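Thiol:disulfide interchange protein dsbA-like (Escherichia coli, PDB 3C7M) transfers its redox-active disulfide to other periplasmic proteins and, with its partner DsbI, forms an essential disulfide bond in the arylsulfate sulfotransferase AssT. Local coordinates at residues E70-L75 with F98-A103; E109-S112 with A118-I121. All coordinates share one frame; numbering follows the deposited sequence.

Contact 2 follows contact 1 in sequence, and their centres lie about 12 Å apart. Helix 92-106 belongs to contact 1 and leads into the loop 109-112 of contact 2, so Tyr100 and Ala103 serve both. Tyr100 OH lies 2.8 Å from Phe120 O, a probable hydrogen bond, and the rings of these two residues stack. At the loop, Ala103 CB packs 3.6 Å from Trp111 CZ2. Next to Tyr100, Tyr101 stacks on Tyr33 and hydrogen-bonds Asp36 OD2, both on helix 30-38, which carries Cys32 of the redox-active pair. Contact 1 lies deeper, about 10 Å from the chain centre against about 20 Å for contact 2, where Glu109 holds a cadmium ion.

Contact 1: residues E70-L75 with F98-A103; sequences EVFAVL and FAYYAA
With CG anti to the carbonyl carbon (chi1 -75°), Tyr100 sends its ring from helix 92-106 toward helix 65-81, and Phe72, whose CG has the same relation to its own carbonyl carbon (chi1 -63°), carries its ring the other way. Both helices belong to the helical part of the DsbA-like fold; in these segments the closest CA pair, Phe72 CA and Tyr100 CA, is 10.6 Å apart, so long aromatic side chains bridge the gap. The far end of Phe72, CZ and CE1, meets the flank of Tyr100 at CD2, with ring planes at 78° and centroids 5.8 Å apart, in an oblique pairing. Val71 closes the outer part of the tyrosine: CG1 sits at the ring edge by CE2, and CG2 lies near the hydroxyl. No hydrogen bond joins the segments; the tyrosine hydroxyl instead bonds to Phe120 O on helix 117-128, which satisfies its polar end in a buried setting. Phe25 and His57, from strands of the thioredoxin sheet, also meet the Phe72 ring, tying this interhelical packing to the sheet. The closest approach between the segments is Phe72 CZ to Tyr100 CD2, 3.7 Å.

Contact 2: residues E109-S112 with A118-I121; sequences ERWS and AAFI. With CD (cadmium ion), chain D.
The loop between helices 92-106 and 117-128, in the helical part of this DsbA-like thioredoxin protein, folds its Trp111 indole back onto the first turn of helix 117-128. Phe120 meets it edge-to-face: the phenyl edge, CD1 and CE1, points at the six-membered ring of the indole, with centroids 4.7 Å apart and planes at 76°. CD1 comes nearest, 3.5 Å from Trp111 CE3. Because Phe120 has CG anti to its backbone N (chi1 179°), the phenyl lies over the benzo half while its own CA stays against the same face, over the pyrrole half; that CA makes a CH-pi contact, 3.7 Å from the centroid of the five-membered ring. The methyl group of Ala119 adds to this, with Ala119 CB 3.9 Å from Trp111 CD1. On the opposite face of the indole, Glu109 CG sits over the ring centre, so the tryptophan is sandwiched between its own loop and the helix. The indole NE1 is hydrogen-bonded to Thr123 OG1, one turn further along the helix, which, with the packing on both faces, probably helps fix the rotation of the ring.

Glu109, bent at chi2 (64°), turns its carboxylate back over the loop. OE2 accepts a hydrogen bond from Trp111 N at 2.8 Å, on its anti side and somewhat out of the carboxylate plane, and a weak one from Arg110 N. Both carboxylate oxygens bind a cadmium ion, OE2 at 2.3 Å and OE1 at 2.6 Å, with one further ligand atom from outside the two segments. The Phe120 ring also stacks with Tyr64. The contact between the segments is therefore apolar and aromatic, without a hydrogen bond across it, whereas the polar grip lies within the loop: a carboxylate shared between the Trp111 N-H and a metal probably has its negative charge well stabilised.

Contact 1: residues E70-L75 with F98-A103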
ATOM      1  N   GLU A  70      -5.152   7.602   6.667  1.00  7.44           N
ATOM      2  CA  GLU A  70      -6.528   7.534   7.174  1.00  8.16           C
ATOM      3  C   GLU A  70      -7.508   7.126   6.085  1.00  7.76           C
ATOM      4  O   GLU A  70      -8.331   6.227   6.282  1.00  7.57           O
ATOM      5  CB  GLU A  70      -6.952   8.871   7.765  1.00  8.63           C
ATOM      6  CG  GLU A  70      -6.160   9.268   9.002  1.00 10.72           C
ATOM      7  CD  GLU A  70      -6.557  10.633   9.540  1.00 16.12           C
ATOM      8  OE1 GLU A  70      -6.963  11.507   8.739  1.00 17.90           O
ATOM      9  OE2 GLU A  70      -6.462  10.829  10.772  1.00 19.86           O
ATOM     10  N   VAL A  71      -7.409   7.775   4.930  1.00  7.69           N
ATOM     11  CA  VAL A  71      -8.325   7.472   3.830  1.00  7.54           C
ATOM     12  C   VAL A  71      -8.149   6.014   3.402  1.00  7.60           C
ATOM     13  O   VAL A  71      -9.123   5.274   3.276  1.00  8.17           O
ATOM     14  CB  VAL A  71      -8.129   8.451   2.648  1.00  7.47           C
ATOM     15  CG1 VAL A  71      -8.884   7.980   1.417  1.00  8.48           C
ATOM     16  CG2 VAL A  71      -8.576   9.868   3.047  1.00  9.18           C
ATOM     17  N   PHE A  72      -6.901   5.593   3.208  1.00  7.83           N
ATOM     18  CA  PHE A  72      -6.641   4.224   2.765  1.00  7.35           C
ATOM     19  C   PHE A  72      -7.067   3.180   3.793  1.00  7.89           C
ATOM     20  O   PHE A  72      -7.619   2.152   3.411  1.00  8.58           O
ATOM     21  CB  PHE A  72      -5.170   4.018   2.397  1.00  7.60           C
ATOM     22  CG  PHE A  72      -4.690   4.855   1.233  1.00  6.97           C
ATOM     23  CD1 PHE A  72      -5.535   5.190   0.167  1.00  7.35           C
ATOM     24  CD2 PHE A  72      -3.362   5.266   1.188  1.00  7.63           C
ATOM     25  CE1 PHE A  72      -5.065   5.959  -0.901  1.00  7.57           C
ATOM     26  CE2 PHE A  72      -2.882   6.028   0.119  1.00  8.46           C
ATOM     27  CZ  PHE A  72      -3.726   6.366  -0.928  1.00  7.18           C
ATOM     28  N   ALA A  73      -6.821   3.444   5.080  1.00  7.92           N
ATOM     29  CA  ALA A  73      -7.222   2.508   6.137  1.00  8.01           C
ATOM     30  C   ALA A  73      -8.736   2.347   6.160  1.00  8.69           C
ATOM     31  O   ALA A  73      -9.256   1.233   6.288  1.00  9.05           O
ATOM     32  CB  ALA A  73      -6.708   2.962   7.506  1.00  8.76           C
ATOM     33  N   VAL A  74      -9.447   3.460   6.022  1.00  8.45           N
ATOM     34  CA  VAL A  74     -10.912   3.399   5.988  1.00  8.42           C
ATOM     35  C   VAL A  74     -11.377   2.575   4.787  1.00  8.86           C
ATOM     36  O   VAL A  74     -12.190   1.657   4.924  1.00  9.67           O
ATOM     37  CB  VAL A  74     -11.541   4.807   5.985  1.00  8.37           C
ATOM     38  CG1 VAL A  74     -12.998   4.755   5.520  1.00  7.91           C
ATOM     39  CG2 VAL A  74     -11.436   5.426   7.379  1.00  8.06           C
ATOM     40  N   LEU A  75     -10.828   2.870   3.612  1.00  9.02           N
ATOM     41  CA  LEU A  75     -11.341   2.249   2.393  1.00  9.36           C
ATOM     42  C   LEU A  75     -10.957   0.783   2.258  1.00  9.73           C
ATOM     43  O   LEU A  75     -11.757  -0.012   1.775  1.00  9.83           O
ATOM     44  CB  LEU A  75     -10.947   3.057   1.153  1.00  9.46           C
ATOM     45  CG  LEU A  75     -11.484   4.496   1.146  1.00  9.60           C
ATOM     46  CD1 LEU A  75     -10.926   5.273  -0.026  1.00 10.91           C
ATOM     47  CD2 LEU A  75     -13.025   4.556   1.162  1.00  9.86           C
ATOM     48  N   PHE A  98      -5.443   5.588  -6.908  1.00 10.02           N
ATOM     49  CA  PHE A  98      -5.072   6.114  -8.212  1.00 10.46           C
ATOM     50  C   PHE A  98      -5.420   7.580  -8.399  1.00 10.37           C
ATOM     51  O   PHE A  98      -4.723   8.286  -9.142  1.00 10.96           O
ATOM     52  CB  PHE A  98      -5.568   5.221  -9.342  1.00 11.03           C
ATOM     53  CG  PHE A  98      -4.716   4.006  -9.527  1.00 11.67           C
ATOM     54  CD1 PHE A  98      -3.459   4.112 -10.120  1.00 12.01           C
ATOM     55  CD2 PHE A  98      -5.137   2.771  -9.061  1.00 13.37           C
ATOM     56  CE1 PHE A  98      -2.649   2.998 -10.264  1.00 12.22           C
ATOM     57  CE2 PHE A  98      -4.337   1.648  -9.216  1.00 13.55           C
ATOM     58  CZ  PHE A  98      -3.097   1.764  -9.826  1.00 12.52           C
ATOM     59  N   ALA A  99      -6.456   8.045  -7.701  1.00 10.17           N
ATOM     60  CA  ALA A  99      -6.792   9.467  -7.722  1.00  9.75           C
ATOM     61  C   ALA A  99      -5.657  10.287  -7.109  1.00  9.44           C
ATOM     62  O   ALA A  99      -5.293  11.342  -7.642  1.00 10.08           O
ATOM     63  CB  ALA A  99      -8.095   9.727  -6.992  1.00 10.33           C
ATOM     64  N   TYR A 100      -5.099   9.808  -5.996  1.00  9.21           N
ATOM     65  CA  TYR A 100      -3.974  10.505  -5.374  1.00  8.64           C
ATOM     66  C   TYR A 100      -2.722  10.450  -6.226  1.00  8.94           C
ATOM     67  O   TYR A 100      -2.023  11.446  -6.351  1.00  9.07           O
ATOM     68  CB  TYR A 100      -3.679   9.974  -3.965  1.00  8.61           C
ATOM     69  CG  TYR A 100      -4.690  10.435  -2.945  1.00  8.10           C
ATOM     70  CD1 TYR A 100      -4.989  11.788  -2.792  1.00  7.92           C
ATOM     71  CD2 TYR A 100      -5.341   9.520  -2.127  1.00  8.23           C
ATOM     72  CE1 TYR A 100      -5.928  12.216  -1.847  1.00  8.16           C
ATOM     73  CE2 TYR A 100      -6.272   9.931  -1.188  1.00  8.23           C
ATOM     74  CZ  TYR A 100      -6.561  11.285  -1.047  1.00  8.07           C
ATOM     75  OH  TYR A 100      -7.493  11.682  -0.108  1.00  8.37           O
ATOM     76  N   TYR A 101      -2.430   9.291  -6.806  1.00  8.87           N
ATOM     77  CA  TYR A 101      -1.269   9.197  -7.674  1.00  9.04           C
ATOM     78  C   TYR A 101      -1.406  10.167  -8.855  1.00  9.60           C
ATOM     79  O   TYR A 101      -0.460  10.888  -9.172  1.00  9.72           O
ATOM     80  CB  TYR A 101      -1.121   7.779  -8.216  1.00  9.30           C
ATOM     81  CG  TYR A 101      -0.490   6.737  -7.313  1.00  9.29           C
ATOM     82  CD1 TYR A 101       0.545   7.052  -6.417  1.00  9.85           C
ATOM     83  CD2 TYR A 101      -0.892   5.409  -7.415  1.00  9.68           C
ATOM     84  CE1 TYR A 101       1.137   6.054  -5.625  1.00  9.76           C
ATOM     85  CE2 TYR A 101      -0.317   4.421  -6.642  1.00  8.81           C
ATOM     86  CZ  TYR A 101       0.697   4.744  -5.752  1.00  8.83           C
ATOM     87  OH  TYR A 101       1.273   3.746  -4.991  1.00 11.54           O
ATOM     88  N   ALA A 102      -2.579  10.186  -9.489  1.00  9.21           N
ATOM     89  CA  ALA A 102      -2.802  11.078 -10.636  1.00  9.60           C
ATOM     90  C   ALA A 102      -2.695  12.542 -10.224  1.00 10.24           C
ATOM     91  O   ALA A 102      -2.037  13.338 -10.898  1.00 10.45           O
ATOM     92  CB  ALA A 102      -4.139  10.798 -11.305  1.00 10.12           C
ATOM     93  N   ALA A 103      -3.329  12.898  -9.109  1.00  9.73           N
ATOM     94  CA  ALA A 103      -3.300  14.284  -8.642  1.00  9.90           C
ATOM     95  C   ALA A 103      -1.876  14.732  -8.329  1.00 10.06           C
ATOM     96  O   ALA A 103      -1.425  15.759  -8.824  1.00  9.72           O
ATOM     97  CB  ALA A 103      -4.217  14.470  -7.425  1.00  9.95           C
TER

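Contact 2: residues E109-S112 with A118-I121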
ATOM      1  N   GLU A 109      -0.600  18.428  -8.156  1.00 10.77           N
ATOM      2  CA  GLU A 109      -1.447  19.006  -7.109  1.00 10.07           C
ATOM      3  C   GLU A 109      -0.758  18.869  -5.758  1.00  9.89           C
ATOM      4  O   GLU A 109      -0.182  17.819  -5.451  1.00  9.51           O
ATOM      5  CB  GLU A 109      -2.815  18.314  -7.089  1.00  9.96           C
ATOM      6  CG  GLU A 109      -3.764  18.773  -5.991  1.00  9.92           C
ATOM      7  CD  GLU A 109      -4.170  20.234  -6.117  1.00  9.56           C
ATOM      8  OE1 GLU A 109      -5.087  20.543  -6.901  1.00 11.82           O
ATOM      9  OE2 GLU A 109      -3.604  21.072  -5.394  1.00  9.64           O
ATOM     10  N   ARG A 110      -0.791  19.940  -4.971  1.00  9.43           N
ATOM     11  CA  ARG A 110      -0.181  19.919  -3.643  1.00  9.08           C
ATOM     12  C   ARG A 110      -1.125  20.385  -2.545  1.00  9.16           C
ATOM     13  O   ARG A 110      -0.748  20.417  -1.380  1.00  8.75           O
ATOM     14  CB  ARG A 110       1.110  20.757  -3.613  1.00  9.32           C
ATOM     15  CG  ARG A 110       2.275  20.222  -4.471  1.00  9.54           C
ATOM     16  CD  ARG A 110       2.770  18.846  -3.990  1.00 10.16           C
ATOM     17  NE  ARG A 110       3.871  18.346  -4.816  1.00 12.32           N
ATOM     18  CZ  ARG A 110       3.727  17.589  -5.901  1.00 12.59           C
ATOM     19  NH1 ARG A 110       2.523  17.217  -6.321  1.00 10.68           N
ATOM     20  NH2 ARG A 110       4.806  17.189  -6.568  1.00 15.23           N
ATOM     21  N   TRP A 111      -2.353  20.728  -2.921  1.00  8.59           N
ATOM     22  CA  TRP A 111      -3.401  21.111  -1.972  1.00  8.44           C
ATOM     23  C   TRP A 111      -2.889  22.101  -0.920  1.00  9.22           C
ATOM     24  O   TRP A 111      -3.068  21.890   0.280  1.00  9.30           O
ATOM     25  CB  TRP A 111      -3.969  19.877  -1.251  1.00  8.80           C
ATOM     26  CG  TRP A 111      -4.453  18.754  -2.136  1.00  8.51           C
ATOM     27  CD1 TRP A 111      -5.731  18.562  -2.606  1.00  8.60           C
ATOM     28  CD2 TRP A 111      -3.685  17.637  -2.599  1.00  8.03           C
ATOM     29  NE1 TRP A 111      -5.789  17.410  -3.352  1.00  8.70           N
ATOM     30  CE2 TRP A 111      -4.552  16.819  -3.364  1.00  8.05           C
ATOM     31  CE3 TRP A 111      -2.348  17.248  -2.450  1.00  7.51           C
ATOM     32  CZ2 TRP A 111      -4.122  15.636  -3.975  1.00  9.03           C
ATOM     33  CZ3 TRP A 111      -1.919  16.066  -3.054  1.00  9.16           C
ATOM     34  CH2 TRP A 111      -2.805  15.280  -3.816  1.00  8.56           C
ATOM     35  N   SER A 112      -2.226  23.166  -1.363  1.00  9.56           N
ATOM     36  CA  SER A 112      -1.751  24.215  -0.441  1.00 10.12           C
ATOM     37  C   SER A 112      -0.727  23.724   0.593  1.00 10.36           C
ATOM     38  O   SER A 112      -0.618  24.267   1.703  1.00 10.93           O
ATOM     39  CB  SER A 112      -2.938  24.901   0.255  1.00  9.86           C
ATOM     40  OG  SER A 112      -3.788  25.519  -0.697  1.00 11.81           O
ATOM     41  N   ALA A 118      -8.588  19.185   4.243  1.00 10.46           N
ATOM     42  CA  ALA A 118      -9.945  18.919   3.743  1.00 10.49           C
ATOM     43  C   ALA A 118      -9.959  18.705   2.231  1.00 10.29           C
ATOM     44  O   ALA A 118     -10.637  17.809   1.736  1.00 10.72           O
ATOM     45  CB  ALA A 118     -10.909  20.039   4.133  1.00 10.86           C
ATOM     46  N   ALA A 119      -9.207  19.530   1.498  1.00 10.00           N
ATOM     47  CA  ALA A 119      -9.100  19.375   0.051  1.00  9.81           C
ATOM     48  C   ALA A 119      -8.394  18.078  -0.304  1.00  9.63           C
ATOM     49  O   ALA A 119      -8.804  17.385  -1.237  1.00  9.93           O
ATOM     50  CB  ALA A 119      -8.378  20.542  -0.560  1.00 10.27           C
ATOM     51  N   PHE A 120      -7.339  17.737   0.434  1.00  8.97           N
ATOM     52  CA  PHE A 120      -6.651  16.478   0.164  1.00  8.65           C
ATOM     53  C   PHE A 120      -7.594  15.294   0.375  1.00  8.68           C
ATOM     54  O   PHE A 120      -7.712  14.410  -0.476  1.00  8.76           O
ATOM     55  CB  PHE A 120      -5.402  16.306   1.032  1.00  8.86           C
ATOM     56  CG  PHE A 120      -4.690  15.009   0.790  1.00  8.35           C
ATOM     57  CD1 PHE A 120      -3.732  14.911  -0.219  1.00  7.75           C
ATOM     58  CD2 PHE A 120      -4.991  13.874   1.544  1.00  8.75           C
ATOM     59  CE1 PHE A 120      -3.070  13.718  -0.480  1.00  9.29           C
ATOM     60  CE2 PHE A 120      -4.331  12.662   1.291  1.00  8.64           C
ATOM     61  CZ  PHE A 120      -3.364  12.587   0.284  1.00  8.76           C
ATOM     62  N   ILE A 121      -8.273  15.284   1.510  1.00  8.43           N
ATOM     63  CA  ILE A 121      -9.198  14.196   1.819  1.00  9.11           C
ATOM     64  C   ILE A 121     -10.296  14.100   0.744  1.00  9.46           C
ATOM     65  O   ILE A 121     -10.637  12.996   0.295  1.00  9.56           O
ATOM     66  CB  ILE A 121      -9.766  14.355   3.241  1.00  9.10           C
ATOM     67  CG1 ILE A 121      -8.680  14.022   4.274  1.00 10.25           C
ATOM     68  CG2 ILE A 121     -10.985  13.462   3.448  1.00  9.67           C
ATOM     69  CD1 ILE A 121      -8.970  14.562   5.671  1.00 12.30           C
TER
HETATM   70 CD    CD D 197      -4.966  22.881  -5.725  0.94 10.93          CD